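PDB 2PG0: acyl-CoA dehydrogenase from Geobacillus kaustophilus, which catalyses the FAD-dependent alpha,beta-dehydrogenation of acyl thioesters, with acyl-CoA as the usual substrate of its family. Local coordinates for the interface of chains A and B and the interface of chains A and C. Residues are numbered along the deposited sequence; one frame, centred on the assembly and turned at random. Chains: chain A/B/C, Acyl-CoA dehydrogenase.

Contact 1: the interface of chains A and B. Residues chain A 131-135, 159-160; chain B 274, 346-347, 350.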
loop_
_atom_site.group_PDB
_atom_site.type_symbol
_atom_site.label_atom_id
_atom_site.label_comp_id
_atom_site.label_asym_id
_atom_site.label_seq_id
_atom_site.Cartn_x
_atom_site.Cartn_y
_atom_site.Cartn_z
ATOM N N GLU A 131 -11.972 1.201 -30.564
ATOM C CA GLU A 131 -12.282 0.097 -31.462
ATOM C C GLU A 131 -11.878 -1.236 -30.813
ATOM O O GLU A 131 -11.109 -1.235 -29.850
ATOM C CB GLU A 131 -11.545 0.292 -32.791
ATOM C CG GLU A 131 -11.869 1.620 -33.484
ATOM C CD GLU A 131 -11.262 1.735 -34.864
ATOM O OE1 GLU A 131 -10.460 0.855 -35.242
ATOM O OE2 GLU A 131 -11.572 2.721 -35.573
ATOM N N PRO A 132 -12.415 -2.373 -31.313
ATOM C CA PRO A 132 -12.003 -3.659 -30.740
ATOM C C PRO A 132 -10.481 -3.805 -30.639
ATOM O O PRO A 132 -9.988 -4.304 -29.629
ATOM C CB PRO A 132 -12.587 -4.674 -31.717
ATOM C CG PRO A 132 -13.829 -3.985 -32.222
ATOM C CD PRO A 132 -13.411 -2.557 -32.385
ATOM N N GLY A 133 -9.760 -3.334 -31.655
ATOM C CA GLY A 133 -8.308 -3.484 -31.726
ATOM C C GLY A 133 -7.465 -2.408 -31.064
ATOM O O GLY A 133 -6.254 -2.596 -30.882
ATOM N N ALA A 134 -8.085 -1.282 -30.704
ATOM C CA ALA A 134 -7.347 -0.143 -30.167
ATOM C C ALA A 134 -8.204 0.764 -29.285
ATOM O O ALA A 134 -9.298 1.192 -29.677
ATOM C CB ALA A 134 -6.704 0.665 -31.305
ATOM N N GLY A 135 -7.698 1.034 -28.086
ATOM C CA GLY A 135 -8.309 1.983 -27.168
ATOM C C GLY A 135 -7.256 2.973 -26.729
ATOM O O GLY A 135 -7.254 4.125 -27.174
ATOM N N THR A 159 -16.365 0.552 -30.145
ATOM C CA THR A 159 -16.727 -0.290 -29.017
ATOM C C THR A 159 -16.798 0.525 -27.723
ATOM O O THR A 159 -16.142 1.562 -27.604
ATOM C CB THR A 159 -15.740 -1.480 -28.889
ATOM O OG1 THR A 159 -16.175 -2.380 -27.857
ATOM C CG2 THR A 159 -14.362 -0.982 -28.568
ATOM N N PHE A 160 -17.609 0.043 -26.779
ATOM C CA PHE A 160 -17.829 0.701 -25.482
ATOM C C PHE A 160 -18.389 2.129 -25.587
ATOM O O PHE A 160 -17.989 3.009 -24.820
ATOM C CB PHE A 160 -16.537 0.770 -24.652
ATOM C CG PHE A 160 -15.791 -0.526 -24.530
ATOM C CD1 PHE A 160 -16.399 -1.658 -24.001
ATOM C CD2 PHE A 160 -14.447 -0.589 -24.890
ATOM C CE1 PHE A 160 -15.687 -2.858 -23.872
ATOM C CE2 PHE A 160 -13.730 -1.778 -24.760
ATOM C CZ PHE A 160 -14.349 -2.908 -24.248
ATOM N N ARG B 274 -2.878 -9.556 -26.117
ATOM C CA ARG B 274 -3.300 -8.198 -26.449
ATOM C C ARG B 274 -2.095 -7.340 -26.825
ATOM O O ARG B 274 -1.086 -7.346 -26.125
ATOM C CB ARG B 274 -4.064 -7.578 -25.277
ATOM C CG ARG B 274 -4.511 -6.138 -25.496
ATOM C CD ARG B 274 -5.599 -6.065 -26.552
ATOM N NE ARG B 274 -6.204 -4.739 -26.598
ATOM C CZ ARG B 274 -7.225 -4.415 -27.388
ATOM N NH1 ARG B 274 -7.747 -5.326 -28.207
ATOM N NH2 ARG B 274 -7.712 -3.178 -27.357
ATOM N N GLY B 346 -11.149 -2.071 -20.870
ATOM C CA GLY B 346 -12.614 -2.109 -20.911
ATOM C C GLY B 346 -13.215 -3.502 -20.829
ATOM O O GLY B 346 -14.292 -3.690 -20.263
ATOM N N TYR B 347 -12.514 -4.486 -21.388
ATOM C CA TYR B 347 -12.979 -5.866 -21.411
ATOM C C TYR B 347 -13.119 -6.469 -20.014
ATOM O O TYR B 347 -13.975 -7.311 -19.798
ATOM C CB TYR B 347 -12.088 -6.715 -22.335
ATOM C CG TYR B 347 -12.038 -6.088 -23.705
ATOM C CD1 TYR B 347 -13.043 -6.334 -24.631
ATOM C CD2 TYR B 347 -11.024 -5.184 -24.045
ATOM C CE1 TYR B 347 -13.024 -5.730 -25.887
ATOM C CE2 TYR B 347 -10.996 -4.566 -25.294
ATOM C CZ TYR B 347 -12.008 -4.845 -26.207
ATOM O OH TYR B 347 -11.997 -4.245 -27.441
ATOM N N MET B 350 -16.650 -6.068 -18.780
ATOM C CA MET B 350 -17.683 -6.695 -19.605
ATOM C C MET B 350 -18.036 -8.080 -19.064
ATOM O O MET B 350 -17.144 -8.893 -18.808
ATOM C CB MET B 350 -17.183 -6.815 -21.049
ATOM C CG MET B 350 -16.966 -5.485 -21.774
ATOM S SD MET B 350 -18.448 -4.417 -21.908
ATOM C CE MET B 350 -17.942 -3.044 -20.892
HETATM O O HOH W 1 -10.564 -2.079 -27.403
HETATM O O HOH W 2 -14.718 -4.784 -28.794
#

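Contact 2: the interface of chains A and C. Residues chain A 264, 268, 288, 291-292, 295; chain C 324, 376, 379-380, 383, 385.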
loop_
_atom_site.group_PDB
_atom_site.type_symbol
_atom_site.label_atom_id
_atom_site.label_comp_id
_atom_site.label_asym_id
_atom_site.label_seq_id
_atom_site.Cartn_x
_atom_site.Cartn_y
_atom_site.Cartn_z
ATOM N N PHE A 264 -18.133 7.461 1.317
ATOM C CA PHE A 264 -17.686 7.768 2.676
ATOM C C PHE A 264 -18.883 8.057 3.585
ATOM O O PHE A 264 -18.977 7.527 4.697
ATOM C CB PHE A 264 -16.701 8.943 2.671
ATOM C CG PHE A 264 -16.269 9.376 4.041
ATOM C CD1 PHE A 264 -15.240 8.715 4.693
ATOM C CD2 PHE A 264 -16.911 10.434 4.688
ATOM C CE1 PHE A 264 -14.840 9.109 5.971
ATOM C CE2 PHE A 264 -16.521 10.834 5.971
ATOM C CZ PHE A 264 -15.483 10.172 6.607
ATOM N N LYS A 268 -19.828 5.984 6.946
ATOM C CA LYS A 268 -19.824 6.662 8.241
ATOM C C LYS A 268 -21.176 6.487 8.922
ATOM O O LYS A 268 -21.241 6.128 10.107
ATOM C CB LYS A 268 -19.499 8.144 8.080
ATOM C CG LYS A 268 -19.395 8.903 9.403
ATOM C CD LYS A 268 -18.750 10.272 9.208
ATOM C CE LYS A 268 -19.643 11.213 8.408
ATOM N NZ LYS A 268 -18.900 12.416 7.890
ATOM N N GLN A 288 -12.357 4.036 13.440
ATOM C CA GLN A 288 -12.071 5.473 13.518
ATOM C C GLN A 288 -10.892 5.890 12.647
ATOM O O GLN A 288 -10.979 6.875 11.917
ATOM C CB GLN A 288 -11.828 5.892 14.965
ATOM C CG GLN A 288 -13.069 5.751 15.851
ATOM C CD GLN A 288 -12.789 5.963 17.330
ATOM O OE1 GLN A 288 -11.665 5.778 17.807
ATOM N NE2 GLN A 288 -13.830 6.326 18.074
ATOM N N LEU A 291 -11.668 5.495 8.864
ATOM C CA LEU A 291 -12.489 6.628 8.426
ATOM C C LEU A 291 -11.685 7.928 8.346
ATOM O O LEU A 291 -11.865 8.709 7.407
ATOM C CB LEU A 291 -13.727 6.794 9.305
ATOM C CG LEU A 291 -14.819 5.730 9.123
ATOM C CD1 LEU A 291 -15.768 5.799 10.314
ATOM C CD2 LEU A 291 -15.574 5.927 7.820
ATOM N N ALA A 292 -10.809 8.142 9.326
ATOM C CA ALA A 292 -9.924 9.321 9.343
ATOM C C ALA A 292 -9.027 9.335 8.106
ATOM O O ALA A 292 -8.827 10.387 7.492
ATOM C CB ALA A 292 -9.095 9.346 10.613
ATOM N N ALA A 295 -11.203 10.096 5.052
ATOM C CA ALA A 295 -11.521 11.529 5.117
ATOM C C ALA A 295 -10.354 12.392 4.633
ATOM O O ALA A 295 -10.555 13.367 3.909
ATOM C CB ALA A 295 -11.905 11.922 6.548
ATOM N N MET C 324 -4.636 16.612 9.111
ATOM C CA MET C 324 -4.583 15.912 7.819
ATOM C C MET C 324 -3.263 16.173 7.096
ATOM O O MET C 324 -2.557 15.238 6.690
ATOM C CB MET C 324 -5.748 16.374 6.926
ATOM C CG MET C 324 -7.114 15.800 7.312
ATOM S SD MET C 324 -8.475 16.410 6.283
ATOM C CE MET C 324 -9.794 15.342 6.887
ATOM N N LYS C 376 -4.513 11.215 13.498
ATOM C CA LYS C 376 -5.706 10.444 13.127
ATOM C C LYS C 376 -6.764 10.439 14.247
ATOM O O LYS C 376 -7.966 10.466 13.973
ATOM C CB LYS C 376 -5.312 9.034 12.698
ATOM C CG LYS C 376 -4.490 9.024 11.406
ATOM C CD LYS C 376 -4.006 7.629 11.047
ATOM C CE LYS C 376 -2.984 7.690 9.913
ATOM N NZ LYS C 376 -2.436 6.338 9.609
ATOM N N ILE C 379 -8.486 13.792 13.995
ATOM C CA ILE C 379 -9.382 13.803 12.840
ATOM C C ILE C 379 -10.684 13.050 13.155
ATOM O O ILE C 379 -11.771 13.550 12.879
ATOM C CB ILE C 379 -8.702 13.241 11.564
ATOM C CG1 ILE C 379 -7.565 14.167 11.111
ATOM C CG2 ILE C 379 -9.728 13.055 10.411
ATOM C CD1 ILE C 379 -6.531 13.479 10.201
ATOM N N ALA C 380 -10.554 11.855 13.734
ATOM C CA ALA C 380 -11.713 11.021 14.075
ATOM C C ALA C 380 -12.646 11.757 15.044
ATOM O O ALA C 380 -13.870 11.710 14.897
ATOM C CB ALA C 380 -11.262 9.699 14.659
ATOM N N LEU C 383 -14.617 14.220 13.182
ATOM C CA LEU C 383 -15.605 13.580 12.307
ATOM C C LEU C 383 -16.899 13.240 13.036
ATOM O O LEU C 383 -17.891 12.889 12.395
ATOM C CB LEU C 383 -15.041 12.299 11.673
ATOM C CG LEU C 383 -14.044 12.417 10.521
ATOM C CD1 LEU C 383 -13.438 11.042 10.249
ATOM C CD2 LEU C 383 -14.711 12.978 9.270
ATOM N N LEU C 385 -17.866 10.608 15.822
ATOM C CA LEU C 385 -18.051 9.163 15.664
ATOM C C LEU C 385 -18.462 8.480 16.976
ATOM O O LEU C 385 -18.782 7.282 17.005
ATOM C CB LEU C 385 -16.769 8.524 15.100
ATOM C CG LEU C 385 -16.347 8.882 13.666
ATOM C CD1 LEU C 385 -14.954 8.350 13.341
ATOM C CD2 LEU C 385 -17.359 8.365 12.652
#

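Contact 3: the interface of chains A and C. Residues chain A 299-300, 303-304, 328; chain C 299-300, 303-304, 328.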
loop_
_atom_site.group_PDB
_atom_site.type_symbol
_atom_site.label_atom_id
_atom_site.label_comp_id
_atom_site.label_asym_id
_atom_site.label_seq_id
_atom_site.Cartn_x
_atom_site.Cartn_y
_atom_site.Cartn_z
ATOM N N ALA A 299 -10.244 14.714 1.293
ATOM C CA ALA A 299 -9.922 16.138 1.437
ATOM C C ALA A 299 -8.827 16.546 0.446
ATOM O O ALA A 299 -8.908 17.602 -0.193
ATOM C CB ALA A 299 -9.492 16.431 2.879
ATOM N N LEU A 300 -7.803 15.703 0.317
ATOM C CA LEU A 300 -6.746 15.924 -0.669
ATOM C C LEU A 300 -7.271 15.996 -2.102
ATOM O O LEU A 300 -6.914 16.907 -2.850
ATOM C CB LEU A 300 -5.685 14.827 -0.573
ATOM C CG LEU A 300 -4.775 14.830 0.651
ATOM C CD1 LEU A 300 -4.055 13.507 0.684
ATOM C CD2 LEU A 300 -3.767 15.993 0.640
ATOM N N THR A 303 -9.550 19.177 -2.626
ATOM C CA THR A 303 -8.724 20.380 -2.727
ATOM C C THR A 303 -8.009 20.449 -4.081
ATOM O O THR A 303 -7.953 21.516 -4.704
ATOM C CB THR A 303 -7.720 20.462 -1.563
ATOM O OG1 THR A 303 -8.436 20.356 -0.324
ATOM C CG2 THR A 303 -6.942 21.792 -1.578
ATOM N N PHE A 304 -7.487 19.314 -4.546
ATOM C CA PHE A 304 -6.749 19.280 -5.808
ATOM C C PHE A 304 -7.669 19.481 -7.014
ATOM O O PHE A 304 -7.399 20.328 -7.878
ATOM C CB PHE A 304 -5.961 17.969 -5.939
ATOM C CG PHE A 304 -4.950 17.976 -7.045
ATOM C CD1 PHE A 304 -3.713 18.599 -6.865
ATOM C CD2 PHE A 304 -5.228 17.366 -8.268
ATOM C CE1 PHE A 304 -2.766 18.613 -7.883
ATOM C CE2 PHE A 304 -4.278 17.369 -9.299
ATOM C CZ PHE A 304 -3.046 17.994 -9.100
ATOM N N TRP A 328 -5.203 9.587 -9.822
ATOM C CA TRP A 328 -5.108 9.489 -8.369
ATOM C C TRP A 328 -6.480 9.438 -7.696
ATOM O O TRP A 328 -6.688 8.635 -6.792
ATOM C CB TRP A 328 -4.253 10.611 -7.779
ATOM C CG TRP A 328 -3.916 10.343 -6.348
ATOM C CD1 TRP A 328 -2.822 9.664 -5.871
ATOM C CD2 TRP A 328 -4.687 10.723 -5.201
ATOM N NE1 TRP A 328 -2.863 9.612 -4.498
ATOM C CE2 TRP A 328 -3.994 10.254 -4.059
ATOM C CE3 TRP A 328 -5.884 11.435 -5.024
ATOM C CZ2 TRP A 328 -4.464 10.466 -2.759
ATOM C CZ3 TRP A 328 -6.351 11.647 -3.733
ATOM C CH2 TRP A 328 -5.641 11.164 -2.615
ATOM N N ALA C 299 2.390 16.865 -5.743
ATOM C CA ALA C 299 1.460 17.888 -6.232
ATOM C C ALA C 299 0.238 17.989 -5.313
ATOM O O ALA C 299 -0.217 19.090 -4.977
ATOM C CB ALA C 299 1.037 17.564 -7.668
ATOM N N LEU C 300 -0.290 16.837 -4.901
ATOM C CA LEU C 300 -1.391 16.795 -3.942
ATOM C C LEU C 300 -1.053 17.470 -2.614
ATOM O O LEU C 300 -1.836 18.274 -2.107
ATOM C CB LEU C 300 -1.820 15.350 -3.680
ATOM C CG LEU C 300 -2.548 14.616 -4.800
ATOM C CD1 LEU C 300 -2.576 13.153 -4.440
ATOM C CD2 LEU C 300 -3.976 15.142 -5.027
ATOM N N THR C 303 -0.530 21.355 -3.085
ATOM C CA THR C 303 -1.822 22.023 -3.247
ATOM C C THR C 303 -2.575 22.106 -1.915
ATOM O O THR C 303 -3.156 23.148 -1.590
ATOM C CB THR C 303 -2.674 21.328 -4.326
ATOM O OG1 THR C 303 -1.911 21.244 -5.538
ATOM C CG2 THR C 303 -3.975 22.103 -4.606
ATOM N N PHE C 304 -2.546 21.024 -1.138
ATOM C CA PHE C 304 -3.266 20.984 0.135
ATOM C C PHE C 304 -2.620 21.891 1.185
ATOM O O PHE C 304 -3.306 22.711 1.814
ATOM C CB PHE C 304 -3.368 19.543 0.653
ATOM C CG PHE C 304 -4.339 19.372 1.782
ATOM C CD1 PHE C 304 -5.709 19.285 1.528
ATOM C CD2 PHE C 304 -3.891 19.301 3.101
ATOM C CE1 PHE C 304 -6.620 19.126 2.565
ATOM C CE2 PHE C 304 -4.800 19.135 4.155
ATOM C CZ PHE C 304 -6.167 19.047 3.881
ATOM N N TRP C 328 -0.437 13.090 6.627
ATOM C CA TRP C 328 -0.382 12.585 5.259
ATOM C C TRP C 328 0.901 12.997 4.535
ATOM O O TRP C 328 1.512 12.176 3.860
ATOM C CB TRP C 328 -1.617 12.991 4.454
ATOM C CG TRP C 328 -1.699 12.235 3.167
ATOM C CD1 TRP C 328 -2.325 11.031 2.955
ATOM C CD2 TRP C 328 -1.117 12.613 1.913
ATOM N NE1 TRP C 328 -2.176 10.649 1.644
ATOM C CE2 TRP C 328 -1.441 11.599 0.980
ATOM C CE3 TRP C 328 -0.373 13.722 1.480
ATOM C CZ2 TRP C 328 -1.038 11.656 -0.358
ATOM C CZ3 TRP C 328 0.027 13.780 0.150
ATOM C CH2 TRP C 328 -0.308 12.753 -0.755
HETATM O O HOH W 3 -4.655 18.608 -2.698
#

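Contact 1: the interface of chains A and B
B:Tyr347 carries this patch of the A-B interface, where the 3-10 helix 345-349 of chain B meets loops of chain A. Its CG stands anti to the carbonyl carbon (chi1 -55°). That sends the ring from CB toward chain A. CZ of A:Phe160 stands over the centre of the B:Tyr347 ring, 3.4 Å above its plane. CE1 of B:Tyr347 is 3.5 Å from CZ of A:Phe160. The planes meet at 67°, an edge-to-face contact. The phenol OH at the tip is 3.0 Å from the backbone O of A:Pro132, a hydrogen bond. It also meets water 1 at 2.6 Å. Water 1 also bonds to the backbone O of A:Glu131, so it bridges the chains. Water 2 joins the same OH to A:Thr159 OG1.

B:Arg274 shares the A:Pro132 carbonyl. NH1 of its guanidinium reaches that O at 2.8 Å, nearly straight (167° at H) and in the carbonyl plane. The chain bends at chi2 and then runs out extended. Beside the tyrosine, B:Met350 CG touches the A:Phe160 edge at CE1, 3.6 Å away. A:Phe160 follows strand 151-159 in the middle domain of A and packs on the C-terminal domain of B. B:Arg274 and B:Gly346 bind FAD, so the seam borders the flavin site.

Contact 2: the interface of chains A and C
The helical C-terminal domain of the acyl-CoA dehydrogenase family forms this patch. Helix 372-382 of chain C, the tail after it and one residue of helix 319-343 lie against helices 237-273 and 285-313 of chain A. The contact is wholly apolar in kind, with no polar atoms of the two chains close enough to bond.

Branched side chains make the main contacts. C:Leu383 has its CG anti to the carbonyl carbon (chi1 -76°), and its two methyls part. CD2 goes to the tip of A:Phe264, 3.9 Å from CZ, and also touches A:Ala295 CB. CD1 rests on the backbone of helix 285-313, 4.0 Å from CA of A:Ala292. A:Phe264 meets the leucine obliquely. C:Leu385, which is poorly ordered, brings CD2 to 3.8 Å from A:Leu291 CD1. The same methyl lies by CG of A:Lys268, whose aliphatic stem crosses it at about a right angle.

Alanine methyls line the helix contact. A:Ala292 CB sits 3.8 Å from C:Ile379 CG2, the branch anti to the backbone N. A:Gln288 CB meets C:Ala380 CB at 3.9 Å, and beyond it the glutamine runs extended, antiparallel to C:Leu385.

Methyls also touch backbone carbonyls. A:Ala292 CB is 3.7 Å from C:Lys376 O. C:Met324, extended beyond CG, puts its CE methyl 3.7 Å from A:Ala295 O.

Contact 3: the interface of chains A and C
Two copies of helix 285-313, one from chain A and one from chain C, cross here about a two-fold axis, so every contact occurs twice. The tight part is A:Leu300 against C:Trp328. CD1 of A:Leu300 stands over the centre of the indole face, 3.3 Å from the centroid of the five-membered ring. This is a CH-pi contact to both rings of the indole. C:Trp328 offers that face because its CG is anti to the backbone N (chi1 -168°) and its ring is turned square to the side-chain stem (chi2 90°). The other methyl of A:Leu300, CD2, packs 3.6 Å from CB of C:Phe304, so the leucine is wedged between two aromatic residues. C:Phe304 also has its CG anti to the backbone N (chi1 -167°). CD1 of its ring is 3.5 Å from OG1 of A:Thr303, the side chains crossing at about a right angle. CE1 is 4.0 Å from A:Ala299 CB. The threonine hydroxyl bonds to A:Ala299 O at 2.8 Å, from above the carbonyl plane. Its hydrogen is thus used within its own helix, leaving the oxygen against the apolar ring of C:Phe304.

The looser side is hydrated. Water 3 bridges the chains, 2.8 Å from A:Leu300 O and 2.9 Å from C:Leu300 O. The mostly apolar, self-matching surface joins chains A and C in the deposited tetramer, probably the biological one, since many family members are tetramers.

Contacts 2 and 3 belong to the same A-C interface, their C-alpha centres about 17 Å apart. Both use helix 285-313 of chain A, and helix 319-343 of chain C enters both. Contact 1 belongs to the A-B interface. Its centre is about 39 Å from contact 2 and about 32 Å from contact 3. It shares no residue with them and uses loops of A and the 3-10 helix 345-349 of B, beside FAD-binding residues. Chain A thus meets its two partners through separate surfaces. Two such two-fold interfaces would together build the deposited tetramer, a dimer of dimers common in the family.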